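Local coordinates for imelysin-like protein (Psychrobacter arcticus, PDB 3PF0) that is of unknown function but belongs to the imelysin-like, peptidase M75 family and is a putative metalloendopeptidase, at residues Q96-Q101 and E173-N178; Q166-L171 and S194-R199; D145-N150 and A183-Y188. All coordinates share one frame; numbering follows the deposited sequence.

In the fold
The three contacts lie on the same side of the chain's centre in this all-helical protein, and their own centres are about 14 to 15 Å apart. Interactions 1 and 2 both use helix 167-176, from its opposite ends, and interactions 2 and 3 both use helix 183-214. Interaction 3 adds helix 138-149, which precedes helix 167-176 in the chain. Tyr188 of interaction 3 ties the group together: its CD2 lies 3.5 Å from Ala174 CB of interaction 1, and its OH is 3.3 Å from Gly170 CA of interaction 2. Interaction 2 is the most buried of the three. None of them includes a ligand or metal.

Interaction 1: residues Q96-Q101 and E173-N178; sequences QALRDQ and EALYAN
Arg99 lays its guanidinium flat on the ring of Tyr176, a stacked cation-pi pair that joins helix 92-112 to helix 167-176 in this all-helical imelysin-like fold. The two planes are only 12° apart, and Arg99 CZ stands 4.5 Å from the centroid of the Tyr176 ring, over its face. Because the arginine is extended from CG to NE, its aliphatic part crosses the same ring: Arg99 CD makes a CH-pi contact offset toward the rim, 4.1 Å from the Tyr176 centroid. At the edge of its guanidinium, Arg99 grips one backbone oxygen side-on with two nitrogens. Arg99 NE reaches Leu175 O at 2.9 Å from above the carbonyl plane, whereas Arg99 NH2 reaches it at 3.1 Å within that plane. Both bonds are bent, at 148° and 137°, and together with the stack they fix the rotation of the guanidinium. On the buried side Leu98 and Leu175 cross at about a right angle, with Leu98 CB 3.8 Å from Leu175 CD2, and both touch Leu181. A water hydrogen-bonded to Tyr176 OH accepts a bond from Gln96 NE2 at 2.8 Å, and the same Gln96 NE2 donates to Asp100 OD1 from above the carboxylate plane.

Interaction 2: residues Q166-L171 and S194-R199; sequences QGIPGL and SALGTR
Gly167 and Leu196 face each other with their CA atoms 5.8 Å apart, where helix 167-171 and helix 194-199 run nearly antiparallel, at 164° between their directions and 10.4 Å between their axes. Leu196 carries the apolar part. Its CG stands anti to the backbone N (chi1 -171°), and from there CD2, one of its two methyls, meets three residues of 166-171. Leu196 CD2 lies 3.9 Å from Leu171 CD1 and 4.0 Å from Ile168 CG1, and it also approaches the carbonyl carbon of Gly167. The polar link is made through a water, not directly: it donates to Gln166 OE1 at 2.6 Å and accepts from Arg199 NH2 at 2.7 Å, lying in the guanidinium plane. Each of these polar ends is anchored further. Gln166 NE2 donates to the backbone oxygens of Ser162 and Leu158, while Arg199 NH1 bonds to Ser125 OG and its guanidinium makes a cation-pi contact with Tyr128. The apolar patch is enclosed by other helices: Leu105, Ala106 and Trp109 of helix 92-112 touch Leu196 or Ile168, Ser74 and Leu77 of helix 48-84 touch Leu196 and Leu171, and Ile129 of helix 125-129 touches Leu196.

Interaction 3: residues D145-N150 and A183-Y188; sequences DLITAN and AGQCAY
The ring of Tyr188 receives Leu146 at its edge, where Leu146 CD2 lies near the ring plane and 4.0 Å from Tyr188 CE1, while Ile147 CD1 approaches the ring obliquely. With CG anti to the backbone N (chi1 172°), Tyr188 brings that atom to 3.8 Å from Ile147 CD1, and Leu146 and Ile147 both cross its side chain at about a right angle. The closer partner is Ile147, whose CG1 comes to 3.7 Å from Tyr188 CB at the root of the ring. The other branch of the isoleucine serves a different surface: Ile147 CG2 rests 3.8 Å from Gly184 C and 3.9 Å from Gln185 N, where Gly184 has no side chain. An alanine at Ile147 would probably open a gap beside Gly184 and the base of the Tyr188 ring, since both branches that fill it would be gone. No hydrogen bond joins the segments directly, but a water donates to Asn150 O and to Gly184 O, at 2.7 Å from each. The far end of the tyrosine is held by a hydrogen bond from OH to Val165 O. Nearby, Cys186 forms a disulfide with Cys85, tying the start of helix 183-214 to the chain just beyond helix 48-84. With the axes of helix 145-149 and helix 183-188 9.5 Å apart and their directions 113° apart, this is a steeply crossed helix-helix contact, packed on a glycine, within an all-helical fold.

Interaction 1: residues Q96-Q101 and E173-N178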
loop_
_atom_site.group_PDB
_atom_site.type_symbol
_atom_site.label_atom_id
_atom_site.label_comp_id
_atom_site.label_asym_id
_atom_site.label_seq_id
_atom_site.Cartn_x
_atom_site.Cartn_y
_atom_site.Cartn_z
ATOM N N GLN A 96 21.242 8.335 -6.083
ATOM C CA GLN A 96 19.960 8.768 -6.651
ATOM C C GLN A 96 19.193 7.567 -7.233
ATOM O O GLN A 96 17.988 7.464 -7.018
ATOM C CB GLN A 96 20.130 9.880 -7.701
ATOM C CG GLN A 96 18.856 10.733 -7.901
ATOM C CD GLN A 96 18.223 11.228 -6.607
ATOM O OE1 GLN A 96 18.867 11.884 -5.763
ATOM N NE2 GLN A 96 16.943 10.902 -6.413
ATOM N N ALA A 97 19.901 6.649 -7.907
ATOM C CA ALA A 97 19.333 5.428 -8.470
ATOM C C ALA A 97 18.728 4.560 -7.345
ATOM O O ALA A 97 17.632 4.023 -7.513
ATOM C CB ALA A 97 20.402 4.653 -9.236
ATOM N N LEU A 98 19.405 4.481 -6.184
ATOM C CA LEU A 98 18.889 3.726 -5.024
ATOM C C LEU A 98 17.617 4.382 -4.458
ATOM O O LEU A 98 16.661 3.687 -4.108
ATOM C CB LEU A 98 19.946 3.568 -3.917
ATOM C CG LEU A 98 21.142 2.644 -4.212
ATOM C CD1 LEU A 98 22.020 2.495 -2.996
ATOM C CD2 LEU A 98 20.698 1.269 -4.676
ATOM N N ARG A 99 17.599 5.713 -4.415
ATOM C CA ARG A 99 16.461 6.505 -3.929
ATOM C C ARG A 99 15.260 6.382 -4.877
ATOM O O ARG A 99 14.134 6.228 -4.412
ATOM C CB ARG A 99 16.860 7.974 -3.765
ATOM C CG ARG A 99 17.749 8.208 -2.553
ATOM C CD ARG A 99 18.193 9.649 -2.515
ATOM N NE ARG A 99 18.997 9.940 -1.330
ATOM C CZ ARG A 99 19.446 11.151 -1.019
ATOM N NH1 ARG A 99 19.168 12.188 -1.795
ATOM N NH2 ARG A 99 20.165 11.335 0.081
ATOM N N ASP A 100 15.512 6.419 -6.197
ATOM C CA ASP A 100 14.478 6.282 -7.219
ATOM C C ASP A 100 13.834 4.905 -7.163
ATOM O O ASP A 100 12.614 4.816 -7.232
ATOM C CB ASP A 100 15.061 6.538 -8.621
ATOM C CG ASP A 100 15.474 7.975 -8.875
ATOM O OD1 ASP A 100 15.158 8.847 -8.030
ATOM O OD2 ASP A 100 16.142 8.224 -9.901
ATOM N N GLN A 101 14.651 3.841 -7.021
ATOM C CA GLN A 101 14.177 2.462 -6.937
ATOM C C GLN A 101 13.420 2.235 -5.607
ATOM O O GLN A 101 12.448 1.479 -5.592
ATOM C CB GLN A 101 15.332 1.460 -7.119
ATOM C CG GLN A 101 14.917 -0.018 -7.236
ATOM C CD GLN A 101 13.716 -0.287 -8.126
ATOM O OE1 GLN A 101 13.516 0.334 -9.174
ATOM N NE2 GLN A 101 12.890 -1.233 -7.732
ATOM N N GLU A 173 14.701 6.007 5.509
ATOM C CA GLU A 173 15.501 6.708 6.491
ATOM C C GLU A 173 16.986 6.533 6.193
ATOM O O GLU A 173 17.710 7.524 6.216
ATOM C CB GLU A 173 15.150 6.219 7.909
ATOM C CG GLU A 173 15.802 7.012 9.030
ATOM C CD GLU A 173 15.643 8.521 8.951
ATOM O OE1 GLU A 173 14.512 9.011 9.166
ATOM O OE2 GLU A 173 16.645 9.214 8.660
ATOM N N ALA A 174 17.440 5.293 5.913
ATOM C CA ALA A 174 18.852 5.033 5.630
ATOM C C ALA A 174 19.310 5.689 4.313
ATOM O O ALA A 174 20.431 6.201 4.259
ATOM C CB ALA A 174 19.117 3.545 5.585
ATOM N N LEU A 175 18.439 5.714 3.279
ATOM C CA LEU A 175 18.781 6.317 1.974
ATOM C C LEU A 175 18.718 7.858 1.971
ATOM O O LEU A 175 19.422 8.494 1.176
ATOM C CB LEU A 175 17.891 5.752 0.856
ATOM C CG LEU A 175 18.147 4.280 0.509
ATOM C CD1 LEU A 175 17.029 3.721 -0.332
ATOM C CD2 LEU A 175 19.497 4.085 -0.177
ATOM N N TYR A 176 17.918 8.454 2.869
ATOM C CA TYR A 176 17.765 9.908 2.929
ATOM C C TYR A 176 18.441 10.586 4.130
ATOM O O TYR A 176 18.341 11.811 4.248
ATOM C CB TYR A 176 16.285 10.269 2.910
ATOM C CG TYR A 176 15.717 10.242 1.518
ATOM C CD1 TYR A 176 15.225 9.063 0.967
ATOM C CD2 TYR A 176 15.717 11.386 0.722
ATOM C CE1 TYR A 176 14.734 9.024 -0.335
ATOM C CE2 TYR A 176 15.209 11.363 -0.571
ATOM C CZ TYR A 176 14.722 10.180 -1.098
ATOM O OH TYR A 176 14.227 10.167 -2.373
ATOM N N ALA A 177 19.161 9.823 4.978
ATOM C CA ALA A 177 19.859 10.352 6.161
ATOM C C ALA A 177 20.970 11.313 5.774
ATOM O O ALA A 177 21.196 12.302 6.480
ATOM C CB ALA A 177 20.444 9.212 6.986
ATOM N N ASN A 178 21.699 10.997 4.682
ATOM C CA ASN A 178 22.825 11.794 4.176
ATOM C C ASN A 178 22.869 11.730 2.657
ATOM O O ASN A 178 22.122 10.949 2.064
ATOM C CB ASN A 178 24.155 11.275 4.765
ATOM C CG ASN A 178 24.300 11.424 6.269
ATOM O OD1 ASN A 178 24.398 12.536 6.806
ATOM N ND2 ASN A 178 24.338 10.305 6.981
HETATM O O HOH W 1 15.596 11.914 -4.168
HETATM O O HOH W 2 12.879 8.614 -3.816
#

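Interaction 2: residues Q166-L171 and S194-R199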
loop_
_atom_site.group_PDB
_atom_site.type_symbol
_atom_site.label_atom_id
_atom_site.label_comp_id
_atom_site.label_asym_id
_atom_site.label_seq_id
_atom_site.Cartn_x
_atom_site.Cartn_y
_atom_site.Cartn_z
ATOM N N GLN A 166 13.268 -1.383 10.188
ATOM C CA GLN A 166 13.408 -2.046 8.898
ATOM C C GLN A 166 12.206 -1.763 7.968
ATOM O O GLN A 166 11.374 -0.900 8.260
ATOM C CB GLN A 166 13.607 -3.562 9.109
ATOM C CG GLN A 166 12.486 -4.226 9.894
ATOM C CD GLN A 166 12.838 -5.621 10.325
ATOM O OE1 GLN A 166 12.960 -6.543 9.510
ATOM N NE2 GLN A 166 12.940 -5.816 11.628
ATOM N N GLY A 167 12.142 -2.502 6.862
ATOM C CA GLY A 167 11.096 -2.370 5.853
ATOM C C GLY A 167 11.233 -1.106 5.026
ATOM O O GLY A 167 12.289 -0.453 5.038
ATOM N N ILE A 168 10.147 -0.733 4.336
ATOM C CA ILE A 168 10.088 0.471 3.494
ATOM C C ILE A 168 10.466 1.759 4.299
ATOM O O ILE A 168 11.341 2.471 3.806
ATOM C CB ILE A 168 8.717 0.574 2.761
ATOM C CG1 ILE A 168 8.658 -0.503 1.657
ATOM C CG2 ILE A 168 8.468 1.972 2.166
ATOM C CD1 ILE A 168 7.354 -0.986 1.364
ATOM N N PRO A 169 9.921 2.070 5.517
ATOM C CA PRO A 169 10.344 3.313 6.199
ATOM C C PRO A 169 11.787 3.273 6.728
ATOM O O PRO A 169 12.414 4.331 6.832
ATOM C CB PRO A 169 9.346 3.447 7.348
ATOM C CG PRO A 169 8.873 2.058 7.611
ATOM C CD PRO A 169 8.851 1.387 6.277
ATOM N N GLY A 170 12.294 2.072 7.053
ATOM C CA GLY A 170 13.669 1.876 7.497
ATOM C C GLY A 170 14.640 2.199 6.369
ATOM O O GLY A 170 15.603 2.944 6.562
ATOM N N LEU A 171 14.366 1.666 5.165
ATOM C CA LEU A 171 15.172 1.909 3.967
ATOM C C LEU A 171 15.118 3.392 3.565
ATOM O O LEU A 171 16.142 3.981 3.213
ATOM C CB LEU A 171 14.686 1.005 2.825
ATOM C CG LEU A 171 15.140 -0.454 2.913
ATOM C CD1 LEU A 171 14.208 -1.377 2.141
ATOM C CD2 LEU A 171 16.592 -0.611 2.465
ATOM N N SER A 194 16.940 -7.067 1.405
ATOM C CA SER A 194 16.968 -8.537 1.352
ATOM C C SER A 194 15.919 -9.142 2.297
ATOM O O SER A 194 15.192 -10.053 1.890
ATOM C CB SER A 194 18.351 -9.067 1.715
ATOM O OG SER A 194 18.369 -10.482 1.836
ATOM N N ALA A 195 15.836 -8.639 3.557
ATOM C CA ALA A 195 14.852 -9.126 4.526
ATOM C C ALA A 195 13.443 -8.830 4.026
ATOM O O ALA A 195 12.562 -9.673 4.157
ATOM C CB ALA A 195 15.083 -8.495 5.893
ATOM N N LEU A 196 13.260 -7.658 3.385
ATOM C CA LEU A 196 11.987 -7.236 2.804
ATOM C C LEU A 196 11.589 -8.176 1.657
ATOM O O LEU A 196 10.462 -8.668 1.652
ATOM C CB LEU A 196 12.090 -5.786 2.325
ATOM C CG LEU A 196 10.819 -5.086 1.886
ATOM C CD1 LEU A 196 9.733 -5.228 2.917
ATOM C CD2 LEU A 196 11.096 -3.619 1.671
ATOM N N GLY A 197 12.532 -8.469 0.763
ATOM C CA GLY A 197 12.342 -9.402 -0.349
ATOM C C GLY A 197 11.850 -10.769 0.087
ATOM O O GLY A 197 10.874 -11.283 -0.467
ATOM N N THR A 198 12.473 -11.325 1.141
ATOM C CA THR A 198 12.115 -12.628 1.718
ATOM C C THR A 198 10.665 -12.620 2.237
ATOM O O THR A 198 9.931 -13.566 1.980
ATOM C CB THR A 198 13.102 -13.001 2.838
ATOM O OG1 THR A 198 14.417 -13.071 2.290
ATOM C CG2 THR A 198 12.751 -14.332 3.529
ATOM N N ARG A 199 10.259 -11.554 2.952
ATOM C CA ARG A 199 8.912 -11.444 3.517
ATOM C C ARG A 199 7.851 -11.333 2.421
ATOM O O ARG A 199 6.811 -11.978 2.520
ATOM C CB ARG A 199 8.814 -10.248 4.478
ATOM C CG ARG A 199 9.542 -10.485 5.792
ATOM C CD ARG A 199 9.506 -9.256 6.690
ATOM N NE ARG A 199 10.287 -9.474 7.911
ATOM C CZ ARG A 199 9.822 -10.063 9.008
ATOM N NH1 ARG A 199 8.561 -10.483 9.064
ATOM N NH2 ARG A 199 10.603 -10.221 10.065
HETATM O O HOH W 3 12.943 -9.161 9.167
#

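Interaction 3: residues D145-N150 and A183-Y188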
loop_
_atom_site.group_PDB
_atom_site.type_symbol
_atom_site.label_atom_id
_atom_site.label_comp_id
_atom_site.label_asym_id
_atom_site.label_seq_id
_atom_site.Cartn_x
_atom_site.Cartn_y
_atom_site.Cartn_z
ATOM N N ASP A 145 20.732 4.096 15.383
ATOM C CA ASP A 145 21.239 3.336 16.531
ATOM C C ASP A 145 21.624 1.933 16.112
ATOM O O ASP A 145 22.680 1.450 16.519
ATOM C CB ASP A 145 20.200 3.242 17.671
ATOM C CG ASP A 145 19.888 4.506 18.453
ATOM O OD1 ASP A 145 20.768 5.402 18.519
ATOM O OD2 ASP A 145 18.784 4.576 19.047
ATOM N N LEU A 146 20.767 1.281 15.289
ATOM C CA LEU A 146 20.977 -0.082 14.811
ATOM C C LEU A 146 22.227 -0.182 13.922
ATOM O O LEU A 146 22.991 -1.130 14.083
ATOM C CB LEU A 146 19.728 -0.599 14.061
ATOM C CG LEU A 146 19.763 -2.064 13.604
ATOM C CD1 LEU A 146 19.458 -3.004 14.733
ATOM C CD2 LEU A 146 18.811 -2.304 12.475
ATOM N N ILE A 147 22.446 0.794 13.018
ATOM C CA ILE A 147 23.591 0.811 12.099
ATOM C C ILE A 147 24.903 0.995 12.904
ATOM O O ILE A 147 25.880 0.296 12.618
ATOM C CB ILE A 147 23.399 1.875 10.972
ATOM C CG1 ILE A 147 22.165 1.523 10.105
ATOM C CG2 ILE A 147 24.663 2.032 10.104
ATOM C CD1 ILE A 147 21.663 2.592 9.182
ATOM N N THR A 148 24.907 1.887 13.925
ATOM C CA THR A 148 26.070 2.118 14.790
ATOM C C THR A 148 26.403 0.824 15.548
ATOM O O THR A 148 27.575 0.452 15.647
ATOM C CB THR A 148 25.805 3.303 15.751
ATOM O OG1 THR A 148 25.534 4.481 14.997
ATOM C CG2 THR A 148 26.970 3.583 16.688
ATOM N N ALA A 149 25.366 0.135 16.060
ATOM C CA ALA A 149 25.511 -1.100 16.823
ATOM C C ALA A 149 25.904 -2.290 15.935
ATOM O O ALA A 149 26.626 -3.173 16.400
ATOM C CB ALA A 149 24.220 -1.405 17.569
ATOM N N ASN A 150 25.443 -2.318 14.669
ATOM C CA ASN A 150 25.742 -3.425 13.749
ATOM C C ASN A 150 26.280 -2.918 12.399
ATOM O O ASN A 150 25.504 -2.777 11.445
ATOM C CB ASN A 150 24.511 -4.299 13.522
ATOM C CG ASN A 150 23.831 -4.747 14.779
ATOM O OD1 ASN A 150 23.051 -4.004 15.389
ATOM N ND2 ASN A 150 24.118 -5.973 15.189
ATOM N N ALA A 183 30.191 2.332 4.473
ATOM C CA ALA A 183 30.181 0.869 4.518
ATOM C C ALA A 183 29.046 0.284 5.404
ATOM O O ALA A 183 28.350 -0.632 4.955
ATOM C CB ALA A 183 31.533 0.348 4.980
ATOM N N GLY A 184 28.867 0.827 6.619
ATOM C CA GLY A 184 27.829 0.398 7.554
ATOM C C GLY A 184 26.421 0.675 7.055
ATOM O O GLY A 184 25.550 -0.197 7.142
ATOM N N GLN A 185 26.193 1.886 6.492
ATOM C CA GLN A 185 24.895 2.267 5.924
ATOM C C GLN A 185 24.554 1.397 4.694
ATOM O O GLN A 185 23.399 1.033 4.497
ATOM C CB GLN A 185 24.873 3.755 5.564
ATOM C CG GLN A 185 24.577 4.636 6.767
ATOM C CD GLN A 185 25.166 6.023 6.657
ATOM O OE1 GLN A 185 25.897 6.374 5.711
ATOM N NE2 GLN A 185 24.866 6.845 7.644
ATOM N N CYS A 186 25.582 1.032 3.914
ATOM C CA CYS A 186 25.491 0.163 2.744
ATOM C C CYS A 186 25.041 -1.244 3.132
ATOM O O CYS A 186 24.159 -1.807 2.478
ATOM C CB CYS A 186 26.825 0.130 2.018
ATOM S SG CYS A 186 26.812 1.029 0.458
ATOM N N ALA A 187 25.623 -1.786 4.227
ATOM C CA ALA A 187 25.303 -3.108 4.763
ATOM C C ALA A 187 23.855 -3.147 5.229
ATOM O O ALA A 187 23.204 -4.178 5.065
ATOM C CB ALA A 187 26.246 -3.471 5.910
ATOM N N TYR A 188 23.348 -2.028 5.784
ATOM C CA TYR A 188 21.968 -1.930 6.252
ATOM C C TYR A 188 20.982 -1.965 5.080
ATOM O O TYR A 188 19.963 -2.632 5.181
ATOM C CB TYR A 188 21.725 -0.650 7.109
ATOM C CG TYR A 188 20.253 -0.454 7.429
ATOM C CD1 TYR A 188 19.674 -1.064 8.540
ATOM C CD2 TYR A 188 19.414 0.244 6.556
ATOM C CE1 TYR A 188 18.306 -0.966 8.785
ATOM C CE2 TYR A 188 18.045 0.345 6.791
ATOM C CZ TYR A 188 17.498 -0.251 7.915
ATOM O OH TYR A 188 16.148 -0.161 8.138
HETATM O O HOH W 4 24.677 -1.985 8.986
#